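Side-chain contacts in MOR (Lactococcus phage TP901-1, PDB 6TRI), which probably acts as a small helix-turn-helix antirepressor that binds the phage repressor CI and so favours lytic growth over lysogeny: residues C18-Q21 and Y22-A25; T34-L37 and K38-K42; T44-D47 and D48-L51. All blocks are in the same frame, centred on the assembly; numbering follows the deposited sequence.

The three contacts follow one another along a small all-helical chain. Contact 1 starts helix 21-28, contact 2 ends helix 32-39, and contact 3 starts helix 47-57. Centre to centre, contacts 1 and 2 lie about 13 Å apart, contacts 2 and 3 about 12 Å, and contacts 1 and 3 about 17 Å, on opposite sides of the chain's centre. Gln21 and Ala25 pack on helix 32-39, Lys38 and Leu39 reach the 44-51 region, and Phe24 meets Trp45. Helices 21-28 and 32-39 probably form the helix-turn-helix pair, whereas contact 3 carries residues that touch the other protein chain of the assembly.

Contact 1. Residues C18-Q21 and Y22-A25; sequences CGTQ and YNFA
Thr20 and Asn23 meet at the start of helix 21-28, where a capping bond and a side-chain bond to Cys18 O join the two segments. Thr20 stands at the N-cap: its OG1 accepts from Asn23 N at 2.9 Å, with the N-H pointing almost straight at the oxygen (167°). A chi1 of 70° holds OG1 between the backbone N and the carbonyl carbon, turned toward the first turn of the helix, and the same oxygen rests 3.5 Å from Tyr22 CB. The Asn23 side chain reaches back past the cap, and its ND2 donates to Cys18 O at 3.0 Å along a distinctly bent line (140°), the oxygen lying somewhat out of the amide plane. Regular helical bonding takes over at once, with Phe24 N 3.1 Å from Thr20 O and Ala25 N 2.8 Å from Gln21 O. Between cap and preceding helix, Gly19, the first residue after helix 8-17 to leave helical angles, takes a positive phi.

The apolar part is a sulfur-aromatic contact. Cys18 SG lies 5.1 Å from the centroid of the Phe24 ring, at the ring edge and near its plane, 3.7 Å from Phe24 CD1. The Phe24 ring is carried away from the cap on a CG that stands opposite the backbone N, and both Cys18 and Phe24 also pack on Leu57 of helix 47-57. The extended side chain of Gln21 reaches helix 32-39, meeting Glu32 and Ser36.

A short link after helix 8-17 thus passes directly into a threonine N-cap, consistent with the start of the first helix of a helix-turn-helix unit.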
loop_
_atom_site.group_PDB
_atom_site.type_symbol
_atom_site.label_atom_id
_atom_site.label_comp_id
_atom_site.label_asym_id
_atom_site.label_seq_id
_atom_site.Cartn_x
_atom_site.Cartn_y
_atom_site.Cartn_z
ATOM N N CYS B 18 -2.536 13.333 16.633
ATOM C CA CYS B 18 -1.715 14.488 16.282
ATOM C C CYS B 18 -2.427 15.821 16.474
ATOM O O CYS B 18 -1.788 16.846 16.710
ATOM C CB CYS B 18 -1.245 14.368 14.833
ATOM S SG CYS B 18 -0.278 12.885 14.496
ATOM N N GLY B 19 -3.751 15.808 16.370
ATOM C CA GLY B 19 -4.518 17.036 16.452
ATOM C C GLY B 19 -4.838 17.572 15.070
ATOM O O GLY B 19 -5.852 17.209 14.477
ATOM N N THR B 20 -3.968 18.432 14.550
ATOM C CA THR B 20 -4.170 19.007 13.226
ATOM C C THR B 20 -3.467 18.195 12.147
ATOM O O THR B 20 -2.570 17.396 12.431
ATOM C CB THR B 20 -3.660 20.457 13.149
ATOM O OG1 THR B 20 -2.229 20.464 13.211
ATOM C CG2 THR B 20 -4.222 21.288 14.290
ATOM N N GLN B 21 -3.887 18.405 10.906
ATOM C CA GLN B 21 -3.224 17.821 9.750
ATOM C C GLN B 21 -1.786 18.326 9.661
ATOM O O GLN B 21 -0.881 17.599 9.247
ATOM C CB GLN B 21 -4.001 18.159 8.477
ATOM C CG GLN B 21 -3.274 17.866 7.184
ATOM C CD GLN B 21 -4.063 18.317 5.973
ATOM O OE1 GLN B 21 -3.603 19.152 5.195
ATOM N NE2 GLN B 21 -5.259 17.765 5.807
ATOM N N TYR B 22 -1.585 19.577 10.062
ATOM C CA TYR B 22 -0.258 20.180 10.074
ATOM C C TYR B 22 0.674 19.434 11.023
ATOM O O TYR B 22 1.803 19.106 10.659
ATOM C CB TYR B 22 -0.343 21.656 10.467
ATOM C CG TYR B 22 1.005 22.320 10.634
ATOM C CD1 TYR B 22 1.750 22.708 9.529
ATOM C CD2 TYR B 22 1.532 22.560 11.897
ATOM C CE1 TYR B 22 2.983 23.315 9.676
ATOM C CE2 TYR B 22 2.765 23.167 12.053
ATOM C CZ TYR B 22 3.485 23.543 10.939
ATOM O OH TYR B 22 4.713 24.149 11.088
ATOM N N ASN B 23 0.196 19.179 12.238
ATOM C CA ASN B 23 0.953 18.406 13.216
ATOM C C ASN B 23 1.328 17.038 12.669
ATOM O O ASN B 23 2.447 16.566 12.861
ATOM C CB ASN B 23 0.160 18.238 14.509
ATOM C CG ASN B 23 0.103 19.509 15.329
ATOM O OD1 ASN B 23 0.976 20.370 15.223
ATOM N ND2 ASN B 23 -0.924 19.630 16.163
ATOM N N PHE B 24 0.378 16.410 11.986
ATOM C CA PHE B 24 0.611 15.111 11.375
ATOM C C PHE B 24 1.688 15.207 10.301
ATOM O O PHE B 24 2.560 14.343 10.208
ATOM C CB PHE B 24 -0.687 14.561 10.784
ATOM C CG PHE B 24 -0.530 13.224 10.123
ATOM C CD1 PHE B 24 -0.041 12.140 10.832
ATOM C CD2 PHE B 24 -0.878 13.048 8.795
ATOM C CE1 PHE B 24 0.105 10.906 10.227
ATOM C CE2 PHE B 24 -0.737 11.814 8.184
ATOM C CZ PHE B 24 -0.244 10.743 8.902
ATOM N N ALA B 25 1.624 16.267 9.501
ATOM C CA ALA B 25 2.604 16.509 8.445
ATOM C C ALA B 25 4.021 16.566 9.005
ATOM O O ALA B 25 4.922 15.890 8.507
ATOM C CB ALA B 25 2.279 17.796 7.712
#

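Contact 2. Residues T34-L37 and K38-K42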
loop_
_atom_site.group_PDB
_atom_site.type_symbol
_atom_site.label_atom_id
_atom_site.label_comp_id
_atom_site.label_asym_id
_atom_site.label_seq_id
_atom_site.Cartn_x
_atom_site.Cartn_y
_atom_site.Cartn_z
ATOM N N THR B 34 1.485 18.417 0.811
ATOM C CA THR B 34 1.698 17.038 0.402
ATOM C C THR B 34 0.702 16.124 1.110
ATOM O O THR B 34 0.078 15.262 0.489
ATOM C CB THR B 34 3.134 16.582 0.707
ATOM O OG1 THR B 34 4.059 17.382 -0.040
ATOM C CG2 THR B 34 3.323 15.128 0.335
ATOM N N VAL B 35 0.550 16.331 2.414
ATOM C CA VAL B 35 -0.369 15.540 3.221
ATOM C C VAL B 35 -1.814 15.793 2.802
ATOM O O VAL B 35 -2.616 14.863 2.704
ATOM C CB VAL B 35 -0.203 15.854 4.717
ATOM C CG1 VAL B 35 -1.213 15.078 5.541
ATOM C CG2 VAL B 35 1.208 15.519 5.160
ATOM N N SER B 36 -2.133 17.056 2.541
ATOM C CA SER B 36 -3.470 17.432 2.097
ATOM C C SER B 36 -3.872 16.735 0.799
ATOM O O SER B 36 -4.985 16.224 0.681
ATOM C CB SER B 36 -3.562 18.944 1.914
ATOM O OG SER B 36 -4.784 19.290 1.291
ATOM N N LEU B 37 -2.964 16.720 -0.172
ATOM C CA LEU B 37 -3.237 16.104 -1.468
ATOM C C LEU B 37 -3.414 14.591 -1.355
ATOM O O LEU B 37 -4.103 13.975 -2.167
ATOM C CB LEU B 37 -2.114 16.421 -2.460
ATOM C CG LEU B 37 -1.938 17.874 -2.904
ATOM C CD1 LEU B 37 -0.691 18.007 -3.756
ATOM C CD2 LEU B 37 -3.158 18.352 -3.667
ATOM N N LYS B 38 -2.787 13.991 -0.349
ATOM C CA LYS B 38 -2.892 12.549 -0.158
ATOM C C LYS B 38 -4.161 12.178 0.601
ATOM O O LYS B 38 -4.827 11.200 0.263
ATOM C CB LYS B 38 -1.656 12.017 0.566
ATOM C CG LYS B 38 -0.409 12.060 -0.295
ATOM C CD LYS B 38 0.843 11.745 0.498
ATOM C CE LYS B 38 2.078 11.899 -0.375
ATOM N NZ LYS B 38 2.100 10.922 -1.496
ATOM N N LEU B 39 -4.502 12.968 1.614
ATOM C CA LEU B 39 -5.716 12.724 2.386
ATOM C C LEU B 39 -6.958 13.046 1.567
ATOM O O LEU B 39 -8.061 12.613 1.898
ATOM C CB LEU B 39 -5.712 13.544 3.675
ATOM C CG LEU B 39 -4.635 13.174 4.693
ATOM C CD1 LEU B 39 -4.720 14.072 5.919
ATOM C CD2 LEU B 39 -4.768 11.717 5.087
ATOM N N ASN B 40 -6.774 13.814 0.499
ATOM C CA ASN B 40 -7.879 14.174 -0.377
ATOM C C ASN B 40 -7.811 13.411 -1.692
ATOM O O ASN B 40 -8.422 13.804 -2.686
ATOM C CB ASN B 40 -7.890 15.682 -0.625
ATOM C CG ASN B 40 -8.249 16.469 0.622
ATOM O OD1 ASN B 40 -9.421 16.735 0.885
ATOM N ND2 ASN B 40 -7.239 16.834 1.406
ATOM N N ASP B 41 -7.048 12.321 -1.675
ATOM C CA ASP B 41 -7.008 11.351 -2.765
ATOM C C ASP B 41 -6.658 11.963 -4.124
ATOM O O ASP B 41 -7.139 11.507 -5.161
ATOM C CB ASP B 41 -8.350 10.620 -2.858
ATOM C CG ASP B 41 -8.220 9.236 -3.454
ATOM O OD1 ASP B 41 -7.298 8.494 -3.050
ATOM O OD2 ASP B 41 -9.035 8.891 -4.332
ATOM N N LYS B 42 -5.824 12.996 -4.116
ATOM C CA LYS B 42 -5.317 13.566 -5.358
ATOM C C LYS B 42 -3.971 12.940 -5.711
ATOM O O LYS B 42 -3.623 12.801 -6.883
ATOM C CB LYS B 42 -5.181 15.084 -5.249
ATOM C CG LYS B 42 -6.502 15.832 -5.173
ATOM C CD LYS B 42 -6.273 17.331 -5.270
ATOM C CE LYS B 42 -7.574 18.109 -5.202
ATOM N NZ LYS B 42 -7.334 19.574 -5.324
#
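A Schellman motif ends helix 32-39, and its signature bond joins Leu37 O to Lys42 N at 2.8 Å. Inside this loop Asp41 N bonds to Lys38 O at 3.2 Å, and Asp41, as the C-prime residue, takes the positive phi that turns the chain off the helix. The apolar contact that often goes with such an ending is present: a methyl of Leu37, CD2, touches Lys42 CD at 3.6 Å, the two side chains slanting across each other. Asn40 turns its amide back over the last turn toward Ser36 O, although the modelled ND2 to O separation is too short to be trusted in detail.

Within the helix, side chains four residues apart run alongside each other. The aliphatic part of Lys38 follows Thr34, with CG 3.3 Å from Thr34 O and CE 3.5 Å from Thr34 CG2. Its last torsion bends the chain (chi4 -64°), and NZ ends on the carbonyl oxygen of Thr44, while Thr34 OG1 is bonded to Ser31 OG.

Val35 CG1 and Leu39 CD1 meet at 3.7 Å, their side chains pointing the same way. The backbone bond from Leu39 N to Val35 O, 2.9 Å long, links the same two residues. Leu39 also packs on Leu10, Leu11 and Ile14 of helix 8-17.

The segment is consistent with the C-terminal end of the second helix of a helix-turn-helix, the position that the recognition helix holds in DNA-binding relatives.

Contact 3. Residues T44-D47 and D48-L51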
loop_
_atom_site.group_PDB
_atom_site.type_symbol
_atom_site.label_atom_id
_atom_site.label_comp_id
_atom_site.label_asym_id
_atom_site.label_seq_id
_atom_site.Cartn_x
_atom_site.Cartn_y
_atom_site.Cartn_z
ATOM N N THR B 44 -1.418 9.577 -4.712
ATOM C CA THR B 44 -1.326 8.271 -4.076
ATOM C C THR B 44 -0.280 8.265 -2.962
ATOM O O THR B 44 0.671 9.044 -2.986
ATOM C CB THR B 44 -0.989 7.179 -5.106
ATOM O OG1 THR B 44 -0.934 5.905 -4.454
ATOM C CG2 THR B 44 0.348 7.462 -5.775
ATOM N N TRP B 45 -0.472 7.389 -1.978
ATOM C CA TRP B 45 0.473 7.243 -0.873
ATOM C C TRP B 45 1.699 6.433 -1.285
ATOM O O TRP B 45 1.576 5.394 -1.935
ATOM C CB TRP B 45 -0.199 6.573 0.328
ATOM C CG TRP B 45 -1.144 7.455 1.082
ATOM C CD1 TRP B 45 -2.422 7.778 0.732
ATOM C CD2 TRP B 45 -0.888 8.116 2.326
ATOM N NE1 TRP B 45 -2.976 8.607 1.676
ATOM C CE2 TRP B 45 -2.055 8.830 2.665
ATOM C CE3 TRP B 45 0.215 8.177 3.183
ATOM C CZ2 TRP B 45 -2.151 9.595 3.826
ATOM C CZ3 TRP B 45 0.118 8.938 4.333
ATOM C CH2 TRP B 45 -1.055 9.637 4.644
ATOM N N LYS B 46 2.879 6.906 -0.901
ATOM C CA LYS B 46 4.105 6.160 -1.144
ATOM C C LYS B 46 4.215 5.005 -0.156
ATOM O O LYS B 46 3.547 4.997 0.881
ATOM C CB LYS B 46 5.332 7.070 -1.038
ATOM C CG LYS B 46 5.366 8.189 -2.064
ATOM C CD LYS B 46 6.604 9.057 -1.896
ATOM C CE LYS B 46 7.877 8.276 -2.166
ATOM N NZ LYS B 46 9.081 9.138 -2.028
ATOM N N ASP B 47 5.055 4.033 -0.492
ATOM C CA ASP B 47 5.283 2.867 0.352
ATOM C C ASP B 47 5.768 3.274 1.742
ATOM O O ASP B 47 5.207 2.853 2.754
ATOM C CB ASP B 47 6.295 1.929 -0.316
ATOM C CG ASP B 47 6.565 0.679 0.499
ATOM O OD1 ASP B 47 5.788 -0.290 0.380
ATOM O OD2 ASP B 47 7.564 0.662 1.250
ATOM N N ASP B 48 6.798 4.112 1.779
ATOM C CA ASP B 48 7.415 4.532 3.034
ATOM C C ASP B 48 6.505 5.423 3.879
ATOM O O ASP B 48 6.610 5.439 5.106
ATOM C CB ASP B 48 8.732 5.260 2.754
ATOM C CG ASP B 48 8.549 6.479 1.868
ATOM O OD1 ASP B 48 8.735 6.357 0.638
ATOM O OD2 ASP B 48 8.216 7.559 2.403
ATOM N N GLU B 49 5.621 6.169 3.227
ATOM C CA GLU B 49 4.723 7.074 3.939
ATOM C C GLU B 49 3.695 6.302 4.755
ATOM O O GLU B 49 3.371 6.684 5.878
ATOM C CB GLU B 49 4.022 8.018 2.961
ATOM C CG GLU B 49 4.959 9.009 2.290
ATOM C CD GLU B 49 4.334 9.676 1.081
ATOM O OE1 GLU B 49 3.276 9.196 0.619
ATOM O OE2 GLU B 49 4.901 10.679 0.594
ATOM N N ILE B 50 3.185 5.212 4.192
ATOM C CA ILE B 50 2.214 4.387 4.898
ATOM C C ILE B 50 2.853 3.741 6.125
ATOM O O ILE B 50 2.268 3.731 7.206
ATOM C CB ILE B 50 1.622 3.298 3.981
ATOM C CG1 ILE B 50 0.843 3.942 2.830
ATOM C CG2 ILE B 50 0.723 2.360 4.774
ATOM C CD1 ILE B 50 0.150 2.947 1.924
ATOM N N LEU B 51 4.066 3.223 5.958
ATOM C CA LEU B 51 4.785 2.605 7.064
ATOM C C LEU B 51 5.060 3.608 8.180
ATOM O O LEU B 51 4.992 3.266 9.358
ATOM C CB LEU B 51 6.100 1.989 6.582
ATOM C CG LEU B 51 6.061 0.528 6.126
ATOM C CD1 LEU B 51 5.158 0.346 4.914
ATOM C CD2 LEU B 51 7.464 0.021 5.836
#
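Glu49 reaches back toward the residue just before helix 47-57, and its OE1 accepts from Lys46 N at 2.8 Å, nearly straight (167°). With Lys46 at the N-cap and Glu49 three residues on, this is one half of a capping box. The donor comes from above the carboxylate plane, 48° out of it. The same OE1 takes a salt bridge from Lys38 NZ, so two donors grip this oxygen of a buried side chain; together they would probably help to keep the carboxylate charged. A chi1 of -67°, with the chain extended beyond CG, carries the group back to the cap.

The side chain of Lys46 crosses the carboxylate at a slant, its CD 3.4 Å from Glu49 OE2. Bent at chi3, it then runs beside Asp48, and Lys46 NZ lies 3.9 Å from Asp48 OD1, a long salt bridge. The first backbone bonds of the helix, to Lys46 O and Asp47 O, are weak by comparison.

Outward from these groups lie the packing contacts. Glu49 CB sits at the edge of the Trp45 indole, 3.8 Å from CE3, and the ring stands perpendicular to the carboxylate. Trp45 CB meets Ile50 CG1 at 3.8 Å, and Leu51 places a methyl, CD1, beside a backbone oxygen, 3.3 Å from Asp47 O. In the assembly, Trp45 N is hydrogen-bonded to the other protein chain, on which Ile50 and Leu51 also pack.

Trp45 joins the start of helix 47-57 to the rest of the fold: its ring meets Tyr7, packs edge-to-face with Phe68 of helix 64-68, and lies against Leu39 of helix 32-39.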